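Long-range contacts in phenyl-3-pyruvate decarboxylase (Azospirillum brasilense, PDB 2NXW), which catalyses the thiamine diphosphate-dependent decarboxylation of phenylpyruvate and of indole-3-pyruvate, the latter giving indole-3-acetaldehyde in the biosynthesis of the plant hormone auxin: residues Thr273-Ala281 against Thr548-Gln556; Ala298-Ala306 against Ala417-Gly425. One frame throughout, in Å; residues are numbered along the deposited sequence.

Interaction 1 (Thr273-Ala281 against Thr548-Gln556); sequences TYIGVAGDA and TLARFVQGQ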
loop_
_atom_site.group_PDB
_atom_site.type_symbol
_atom_site.label_atom_id
_atom_site.label_comp_id
_atom_site.label_asym_id
_atom_site.label_seq_id
_atom_site.Cartn_x
_atom_site.Cartn_y
_atom_site.Cartn_z
ATOM N N THR A 273 -25.369 -29.082 7.061
ATOM C CA THR A 273 -24.703 -27.841 6.695
ATOM C C THR A 273 -23.492 -27.603 7.586
ATOM O O THR A 273 -23.597 -27.586 8.812
ATOM C CB THR A 273 -25.664 -26.649 6.836
ATOM O OG1 THR A 273 -26.772 -26.834 5.950
ATOM C CG2 THR A 273 -24.963 -25.339 6.505
ATOM N N TYR A 274 -22.335 -27.427 6.964
ATOM C CA TYR A 274 -21.117 -27.153 7.709
ATOM C C TYR A 274 -21.060 -25.653 8.028
ATOM O O TYR A 274 -21.197 -24.821 7.134
ATOM C CB TYR A 274 -19.892 -27.533 6.878
ATOM C CG TYR A 274 -18.583 -27.120 7.508
ATOM C CD1 TYR A 274 -17.910 -27.959 8.391
ATOM C CD2 TYR A 274 -18.024 -25.873 7.232
ATOM C CE1 TYR A 274 -16.709 -27.566 8.983
ATOM C CE2 TYR A 274 -16.834 -25.472 7.816
ATOM C CZ TYR A 274 -16.181 -26.325 8.690
ATOM O OH TYR A 274 -14.989 -25.927 9.249
ATOM N N ILE A 275 -20.863 -25.308 9.299
ATOM C CA ILE A 275 -20.761 -23.904 9.687
ATOM C C ILE A 275 -19.666 -23.707 10.719
ATOM O O ILE A 275 -19.666 -22.711 11.444
ATOM C CB ILE A 275 -22.075 -23.348 10.282
ATOM C CG1 ILE A 275 -22.442 -24.096 11.566
ATOM C CG2 ILE A 275 -23.192 -23.448 9.258
ATOM C CD1 ILE A 275 -23.624 -23.471 12.331
ATOM N N GLY A 276 -18.735 -24.654 10.787
ATOM C CA GLY A 276 -17.658 -24.541 11.754
ATOM C C GLY A 276 -17.993 -25.178 13.093
ATOM O O GLY A 276 -18.907 -25.996 13.196
ATOM N N VAL A 277 -17.265 -24.780 14.130
ATOM C CA VAL A 277 -17.460 -25.342 15.461
ATOM C C VAL A 277 -18.883 -25.242 16.011
ATOM O O VAL A 277 -19.275 -26.037 16.863
ATOM C CB VAL A 277 -16.474 -24.708 16.480
ATOM C CG1 VAL A 277 -16.871 -23.275 16.782
ATOM C CG2 VAL A 277 -16.431 -25.543 17.744
ATOM N N ALA A 278 -19.660 -24.286 15.516
ATOM C CA ALA A 278 -21.035 -24.107 15.984
ATOM C C ALA A 278 -22.010 -25.168 15.461
ATOM O O ALA A 278 -23.112 -25.323 15.993
ATOM C CB ALA A 278 -21.533 -22.716 15.593
ATOM N N GLY A 279 -21.605 -25.903 14.430
ATOM C CA GLY A 279 -22.488 -26.907 13.853
ATOM C C GLY A 279 -22.403 -28.318 14.404
ATOM O O GLY A 279 -21.799 -28.554 15.450
ATOM N N ASP A 280 -23.024 -29.259 13.696
ATOM C CA ASP A 280 -23.021 -30.656 14.112
ATOM C C ASP A 280 -21.597 -31.191 14.104
ATOM O O ASP A 280 -20.871 -31.047 13.116
ATOM C CB ASP A 280 -23.890 -31.503 13.178
ATOM C CG ASP A 280 -23.790 -32.989 13.484
ATOM O OD1 ASP A 280 -24.194 -33.404 14.592
ATOM O OD2 ASP A 280 -23.302 -33.747 12.621
ATOM N N ALA A 281 -21.209 -31.822 15.204
ATOM C CA ALA A 281 -19.866 -32.368 15.347
ATOM C C ALA A 281 -19.483 -33.373 14.263
ATOM O O ALA A 281 -18.350 -33.366 13.790
ATOM C CB ALA A 281 -19.712 -33.006 16.726
ATOM N N THR A 548 -27.126 -23.042 19.261
ATOM C CA THR A 548 -26.031 -22.912 18.313
ATOM C C THR A 548 -25.014 -21.862 18.767
ATOM O O THR A 548 -23.805 -22.067 18.626
ATOM C CB THR A 548 -26.579 -22.587 16.903
ATOM O OG1 THR A 548 -27.525 -23.600 16.535
ATOM C CG2 THR A 548 -25.460 -22.544 15.876
ATOM N N LEU A 549 -25.480 -20.744 19.324
ATOM C CA LEU A 549 -24.530 -19.743 19.788
ATOM C C LEU A 549 -23.793 -20.300 21.003
ATOM O O LEU A 549 -22.599 -20.076 21.150
ATOM C CB LEU A 549 -25.230 -18.421 20.142
ATOM C CG LEU A 549 -24.296 -17.326 20.689
ATOM C CD1 LEU A 549 -23.152 -17.054 19.707
ATOM C CD2 LEU A 549 -25.097 -16.058 20.939
ATOM N N ALA A 550 -24.487 -21.056 21.848
ATOM C CA ALA A 550 -23.820 -21.633 23.015
ATOM C C ALA A 550 -22.705 -22.584 22.562
ATOM O O ALA A 550 -21.618 -22.594 23.148
ATOM C CB ALA A 550 -24.817 -22.360 23.889
ATOM N N ARG A 551 -22.952 -23.367 21.515
ATOM C CA ARG A 551 -21.918 -24.281 21.029
ATOM C C ARG A 551 -20.752 -23.502 20.423
ATOM O O ARG A 551 -19.590 -23.898 20.549
ATOM C CB ARG A 551 -22.483 -25.245 19.981
ATOM C CG ARG A 551 -23.438 -26.283 20.540
ATOM C CD ARG A 551 -23.607 -27.450 19.570
ATOM N NE ARG A 551 -24.160 -27.038 18.282
ATOM C CZ ARG A 551 -25.448 -26.797 18.046
ATOM N NH1 ARG A 551 -26.354 -26.926 19.009
ATOM N NH2 ARG A 551 -25.831 -26.421 16.834
ATOM N N PHE A 552 -21.071 -22.395 19.762
ATOM C CA PHE A 552 -20.075 -21.529 19.135
ATOM C C PHE A 552 -19.132 -20.991 20.208
ATOM O O PHE A 552 -17.911 -21.076 20.080
ATOM C CB PHE A 552 -20.792 -20.372 18.433
ATOM C CG PHE A 552 -19.889 -19.457 17.650
ATOM C CD1 PHE A 552 -19.399 -19.833 16.402
ATOM C CD2 PHE A 552 -19.581 -18.191 18.134
ATOM C CE1 PHE A 552 -18.619 -18.955 15.641
ATOM C CE2 PHE A 552 -18.801 -17.306 17.383
ATOM C CZ PHE A 552 -18.322 -17.688 16.135
ATOM N N VAL A 553 -19.709 -20.449 21.275
ATOM C CA VAL A 553 -18.925 -19.895 22.375
ATOM C C VAL A 553 -18.061 -20.959 23.068
ATOM O O VAL A 553 -16.884 -20.720 23.353
ATOM C CB VAL A 553 -19.854 -19.223 23.417
ATOM C CG1 VAL A 553 -19.035 -18.681 24.587
ATOM C CG2 VAL A 553 -20.631 -18.081 22.757
ATOM N N GLN A 554 -18.639 -22.125 23.339
ATOM C CA GLN A 554 -17.898 -23.209 23.992
ATOM C C GLN A 554 -16.794 -23.728 23.072
ATOM O O GLN A 554 -15.693 -24.052 23.527
ATOM C CB GLN A 554 -18.860 -24.345 24.362
ATOM C CG GLN A 554 -18.223 -25.616 24.943
ATOM C CD GLN A 554 -17.626 -25.430 26.332
ATOM O OE1 GLN A 554 -18.066 -24.578 27.106
ATOM N NE2 GLN A 554 -16.630 -26.250 26.661
ATOM N N GLY A 555 -17.088 -23.795 21.776
ATOM C CA GLY A 555 -16.111 -24.277 20.817
ATOM C C GLY A 555 -14.892 -23.381 20.744
ATOM O O GLY A 555 -13.774 -23.849 20.509
ATOM N N GLN A 556 -15.113 -22.086 20.943
ATOM C CA GLN A 556 -14.040 -21.102 20.917
ATOM C C GLN A 556 -13.119 -21.320 22.110
ATOM O O GLN A 556 -11.895 -21.355 21.966
ATOM C CB GLN A 556 -14.617 -19.687 20.975
ATOM C CG GLN A 556 -15.443 -19.293 19.766
ATOM C CD GLN A 556 -14.609 -19.153 18.508
ATOM O OE1 GLN A 556 -15.120 -18.781 17.453
ATOM N NE2 GLN A 556 -13.318 -19.448 18.614
#
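The turn at Val277 and Ala278, closed by a backbone hydrogen bond from Gly279 N to Gly276 O, abuts the flank of helix 547-558 so closely that Ala278 CA and Phe552 CA are 4.2 Å apart. Small residues on both sides, Ala278 and Gly555, are consistent with this spacing. At Gly555 the helix has no side chain, and Val277 CG2 lies against bare backbone, 3.3 Å from Gly555 CA. Being anti to the backbone N, CG2 is laid on Gly555, while Val277 CG1 stands 4.3 Å from Phe552 CD1. Ala278 CB fills the next position, meeting the rim of the Phe552 ring near its plane, 3.7 Å from CD1, with Phe552 CB almost as near. Thr548 CG2 touches both CB and O of Ala278, and Ile275 CD1 comes within 4.1 Å of Thr548 CG2, the two side chains crossing at about a right angle.

The polar element is Arg551. Bent at chi3 (-61°), its chain folds back so that one face of the guanidinium lies over Thr548 CA, while Arg551 NE donates to Ala278 O at 3.0 Å. Arg551 NH2 reaches Ala278 O as well, in a weak bond of 3.1 Å. The NE donor stands 45° out of the carbonyl plane.

Asp280, the N-cap of helix 281-288, follows the turn directly, so the contact brings the C-terminal helix against the entrance to a helix of the central domain. Its chemistry pairs close apolar packing with one carbonyl that accepts a bent bond from NE and a weak one from NH2. The arginine's partner across this interface is a neutral peptide oxygen; the attraction is therefore probably charge-dipole in character, and probably helps to set the rotation of the guanidinium.

Interaction 2 (Ala298-Ala306 against Ala417-Gly425); sequences AILSDTNFA and APGYYAGMG. With TPP (thiamine diphosphate), chain E.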
loop_
_atom_site.group_PDB
_atom_site.type_symbol
_atom_site.label_atom_id
_atom_site.label_comp_id
_atom_site.label_asym_id
_atom_site.label_seq_id
_atom_site.Cartn_x
_atom_site.Cartn_y
_atom_site.Cartn_z
ATOM N N ALA A 298 -17.369 -22.433 -3.368
ATOM C CA ALA A 298 -17.274 -21.890 -2.014
ATOM C C ALA A 298 -16.462 -20.627 -1.774
ATOM O O ALA A 298 -15.408 -20.420 -2.359
ATOM C CB ALA A 298 -16.752 -22.977 -1.088
ATOM N N ILE A 299 -16.982 -19.784 -0.888
ATOM C CA ILE A 299 -16.270 -18.592 -0.461
ATOM C C ILE A 299 -15.366 -19.138 0.643
ATOM O O ILE A 299 -15.825 -19.909 1.489
ATOM C CB ILE A 299 -17.239 -17.561 0.158
ATOM C CG1 ILE A 299 -18.003 -16.849 -0.954
ATOM C CG2 ILE A 299 -16.479 -16.576 1.041
ATOM C CD1 ILE A 299 -19.178 -16.042 -0.466
ATOM N N LEU A 300 -14.086 -18.781 0.617
ATOM C CA LEU A 300 -13.158 -19.223 1.656
ATOM C C LEU A 300 -12.829 -18.019 2.527
ATOM O O LEU A 300 -12.315 -17.019 2.030
ATOM C CB LEU A 300 -11.870 -19.774 1.042
ATOM C CG LEU A 300 -11.926 -21.193 0.482
ATOM C CD1 LEU A 300 -10.534 -21.614 0.026
ATOM C CD2 LEU A 300 -12.435 -22.147 1.559
ATOM N N SER A 301 -13.120 -18.118 3.821
ATOM C CA SER A 301 -12.873 -17.013 4.747
ATOM C C SER A 301 -12.849 -17.498 6.192
ATOM O O SER A 301 -13.421 -18.533 6.513
ATOM C CB SER A 301 -13.970 -15.956 4.580
ATOM O OG SER A 301 -13.951 -15.009 5.638
ATOM N N ASP A 302 -12.194 -16.738 7.065
ATOM C CA ASP A 302 -12.118 -17.113 8.472
ATOM C C ASP A 302 -13.224 -16.476 9.315
ATOM O O ASP A 302 -13.215 -16.594 10.541
ATOM C CB ASP A 302 -10.759 -16.721 9.054
ATOM C CG ASP A 302 -9.602 -17.177 8.190
ATOM O OD1 ASP A 302 -9.566 -18.369 7.815
ATOM O OD2 ASP A 302 -8.721 -16.344 7.892
ATOM N N THR A 303 -14.180 -15.815 8.672
ATOM C CA THR A 303 -15.251 -15.162 9.416
ATOM C C THR A 303 -16.538 -15.963 9.559
ATOM O O THR A 303 -17.047 -16.546 8.596
ATOM C CB THR A 303 -15.624 -13.789 8.806
ATOM O OG1 THR A 303 -14.466 -12.949 8.763
ATOM C CG2 THR A 303 -16.697 -13.098 9.661
ATOM N N ASN A 304 -17.043 -15.986 10.789
ATOM C CA ASN A 304 -18.304 -16.635 11.111
ATOM C C ASN A 304 -18.426 -18.011 10.479
ATOM O O ASN A 304 -17.538 -18.854 10.608
ATOM C CB ASN A 304 -19.482 -15.756 10.688
ATOM C CG ASN A 304 -20.687 -15.920 11.595
ATOM O OD1 ASN A 304 -21.830 -15.885 11.141
ATOM N ND2 ASN A 304 -20.435 -16.101 12.886
ATOM N N PHE A 305 -19.540 -18.227 9.792
ATOM C CA PHE A 305 -19.877 -19.537 9.242
ATOM C C PHE A 305 -19.164 -20.016 7.980
ATOM O O PHE A 305 -19.437 -21.125 7.517
ATOM C CB PHE A 305 -21.383 -19.616 8.980
ATOM C CG PHE A 305 -22.233 -19.394 10.197
ATOM C CD1 PHE A 305 -21.740 -19.648 11.474
ATOM C CD2 PHE A 305 -23.549 -18.964 10.058
ATOM C CE1 PHE A 305 -22.546 -19.477 12.599
ATOM C CE2 PHE A 305 -24.367 -18.790 11.179
ATOM C CZ PHE A 305 -23.863 -19.046 12.451
ATOM N N ALA A 306 -18.269 -19.207 7.423
ATOM C CA ALA A 306 -17.564 -19.597 6.199
ATOM C C ALA A 306 -16.599 -20.762 6.393
ATOM O O ALA A 306 -16.126 -21.020 7.500
ATOM C CB ALA A 306 -16.800 -18.407 5.639
ATOM N N ALA A 417 -28.998 -14.162 5.169
ATOM C CA ALA A 417 -28.369 -13.481 6.305
ATOM C C ALA A 417 -26.909 -13.216 6.009
ATOM O O ALA A 417 -26.332 -13.826 5.106
ATOM C CB ALA A 417 -28.485 -14.361 7.550
ATOM N N PRO A 418 -26.287 -12.298 6.762
ATOM C CA PRO A 418 -24.865 -11.987 6.542
ATOM C C PRO A 418 -24.007 -13.026 7.277
ATOM O O PRO A 418 -23.198 -12.695 8.149
ATOM C CB PRO A 418 -24.737 -10.575 7.114
ATOM C CG PRO A 418 -25.704 -10.594 8.257
ATOM C CD PRO A 418 -26.900 -11.350 7.713
ATOM N N GLY A 419 -24.203 -14.292 6.910
ATOM C CA GLY A 419 -23.497 -15.387 7.549
ATOM C C GLY A 419 -21.984 -15.376 7.474
ATOM O O GLY A 419 -21.324 -16.001 8.313
ATOM N N TYR A 420 -21.428 -14.701 6.470
ATOM C CA TYR A 420 -19.973 -14.623 6.344
ATOM C C TYR A 420 -19.468 -13.218 6.660
ATOM O O TYR A 420 -18.524 -13.050 7.422
ATOM C CB TYR A 420 -19.519 -14.994 4.930
ATOM C CG TYR A 420 -19.896 -16.386 4.466
ATOM C CD1 TYR A 420 -20.245 -17.395 5.371
ATOM C CD2 TYR A 420 -19.885 -16.697 3.107
ATOM C CE1 TYR A 420 -20.588 -18.681 4.927
ATOM C CE2 TYR A 420 -20.213 -17.980 2.656
ATOM C CZ TYR A 420 -20.569 -18.958 3.568
ATOM O OH TYR A 420 -20.943 -20.208 3.125
ATOM N N TYR A 421 -20.109 -12.209 6.076
ATOM C CA TYR A 421 -19.712 -10.819 6.273
ATOM C C TYR A 421 -19.950 -10.349 7.706
ATOM O O TYR A 421 -19.215 -9.509 8.225
ATOM C CB TYR A 421 -20.482 -9.940 5.286
ATOM C CG TYR A 421 -20.059 -8.491 5.260
ATOM C CD1 TYR A 421 -18.772 -8.123 4.863
ATOM C CD2 TYR A 421 -20.960 -7.480 5.597
ATOM C CE1 TYR A 421 -18.394 -6.790 4.796
ATOM C CE2 TYR A 421 -20.594 -6.138 5.531
ATOM C CZ TYR A 421 -19.309 -5.802 5.127
ATOM O OH TYR A 421 -18.926 -4.486 5.032
ATOM N N ALA A 422 -21.002 -10.887 8.321
ATOM C CA ALA A 422 -21.356 -10.601 9.716
ATOM C C ALA A 422 -21.625 -9.143 10.049
ATOM O O ALA A 422 -21.442 -8.722 11.192
ATOM C CB ALA A 422 -20.276 -11.154 10.647
ATOM N N GLY A 423 -22.080 -8.374 9.069
ATOM C CA GLY A 423 -22.383 -6.977 9.322
ATOM C C GLY A 423 -23.824 -6.808 9.776
ATOM O O GLY A 423 -24.740 -7.408 9.219
ATOM N N MET A 424 -24.023 -5.988 10.795
ATOM C CA MET A 424 -25.363 -5.728 11.317
ATOM C C MET A 424 -26.143 -4.717 10.498
ATOM O O MET A 424 -25.567 -3.832 9.852
ATOM C CB MET A 424 -25.284 -5.188 12.747
ATOM C CG MET A 424 -24.843 -6.187 13.774
ATOM S SD MET A 424 -24.426 -5.355 15.293
ATOM C CE MET A 424 -26.053 -4.719 15.835
ATOM N N GLY A 425 -27.471 -4.838 10.574
ATOM C CA GLY A 425 -28.365 -3.917 9.895
ATOM C C GLY A 425 -29.025 -4.514 8.676
ATOM O O GLY A 425 -29.997 -3.977 8.162
HETATM N "N1'" TPP E . -21.345 -2.870 13.679
HETATM C "C2'" TPP E . -21.786 -3.468 12.562
HETATM C CM2 TPP E . -22.344 -2.620 11.430
HETATM N "N3'" TPP E . -21.734 -4.797 12.431
HETATM C "C4'" TPP E . -21.238 -5.603 13.413
HETATM N "N4'" TPP E . -21.146 -6.944 13.195
HETATM C "C5'" TPP E . -20.814 -5.016 14.649
HETATM C "C6'" TPP E . -20.863 -3.610 14.735
HETATM C "C7'" TPP E . -20.282 -5.850 15.837
HETATM N N3 TPP E . -21.338 -6.752 16.489
HETATM C C2 TPP E . -21.357 -8.047 16.160
HETATM S S1 TPP E . -22.651 -8.719 17.134
HETATM C C5 TPP E . -23.105 -7.234 17.964
HETATM C C4 TPP E . -22.222 -6.293 17.444
HETATM C CM4 TPP E . -22.262 -4.813 17.914
HETATM C C6 TPP E . -24.186 -7.111 18.962
HETATM C C7 TPP E . -25.547 -7.338 18.278
HETATM O O7 TPP E . -26.503 -6.983 19.244
HETATM P PA TPP E . -27.963 -7.449 18.846
HETATM O O1A TPP E . -28.417 -6.917 17.490
HETATM O O2A TPP E . -28.848 -6.922 19.975
HETATM O O3A TPP E . -28.088 -9.037 18.810
HETATM P PB TPP E . -27.538 -9.965 20.066
HETATM O O1B TPP E . -27.962 -9.349 21.400
HETATM O O2B TPP E . -28.199 -11.351 19.812
HETATM O O3B TPP E . -26.027 -10.121 19.983
#
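Tyr420 and Gly419 meet a type II' beta turn, Thr303 to Ala306, at the seam between the central domain and the C-terminal thiamine diphosphate-binding domain. Tyr420 buries by far the most surface. Its ring is met by two residues of the central domain from different directions, one over a face and one at the edge. Ala306 CB sits over the face in a CH-pi contact, 3.9 Å from the centroid of the Tyr420 ring, whereas Ile299 CD1 approaches in plane at the edge, 3.7 Å from Tyr420 CD2. Beyond the ring, Tyr420 OH is hydrogen-bonded to Met258 N, and Leu129 of the second subunit packs on the same side chain. Gly419 supplies the polar link: its O accepts from Phe305 N at 3.2 Å, the donor nearly in line with the C=O bond. Thr303, next in buried area, has its methyl CG2 4.2 Å from Ala422 CB.

The loop held in this way runs directly into the cofactor pocket, where two backbone groups read the aminopyrimidine of thiamine diphosphate: Ala422 O accepts from N4' at 2.7 Å, and Met424 N donates to N3' at 3.1 Å with a nearly straight N-H...N angle of 169°.

In the fold
Followed from the N terminus, the chain leaves strand 253-255 for the loop 273-281, passes through helix 281-288 and strand 292-296, and enters the loop 298-306. Interaction 2 closes first, when 417-425 returns after strand 415-416, 111 residues on. Interaction 1 closes much later, with helix 547-558 near the C terminus, so its longer loop encloses the shorter one. Both join the central domain to the C-terminal half, interaction 2 at the cofactor loop and interaction 1 at the terminal helix. Their centres are 14 Å apart, and they touch where Ile275 O lies 3.7 Å from Phe305 CD1. Phe405 of helix 402-407 bridges them further, meeting Phe305 and Phe552 edge-to-face.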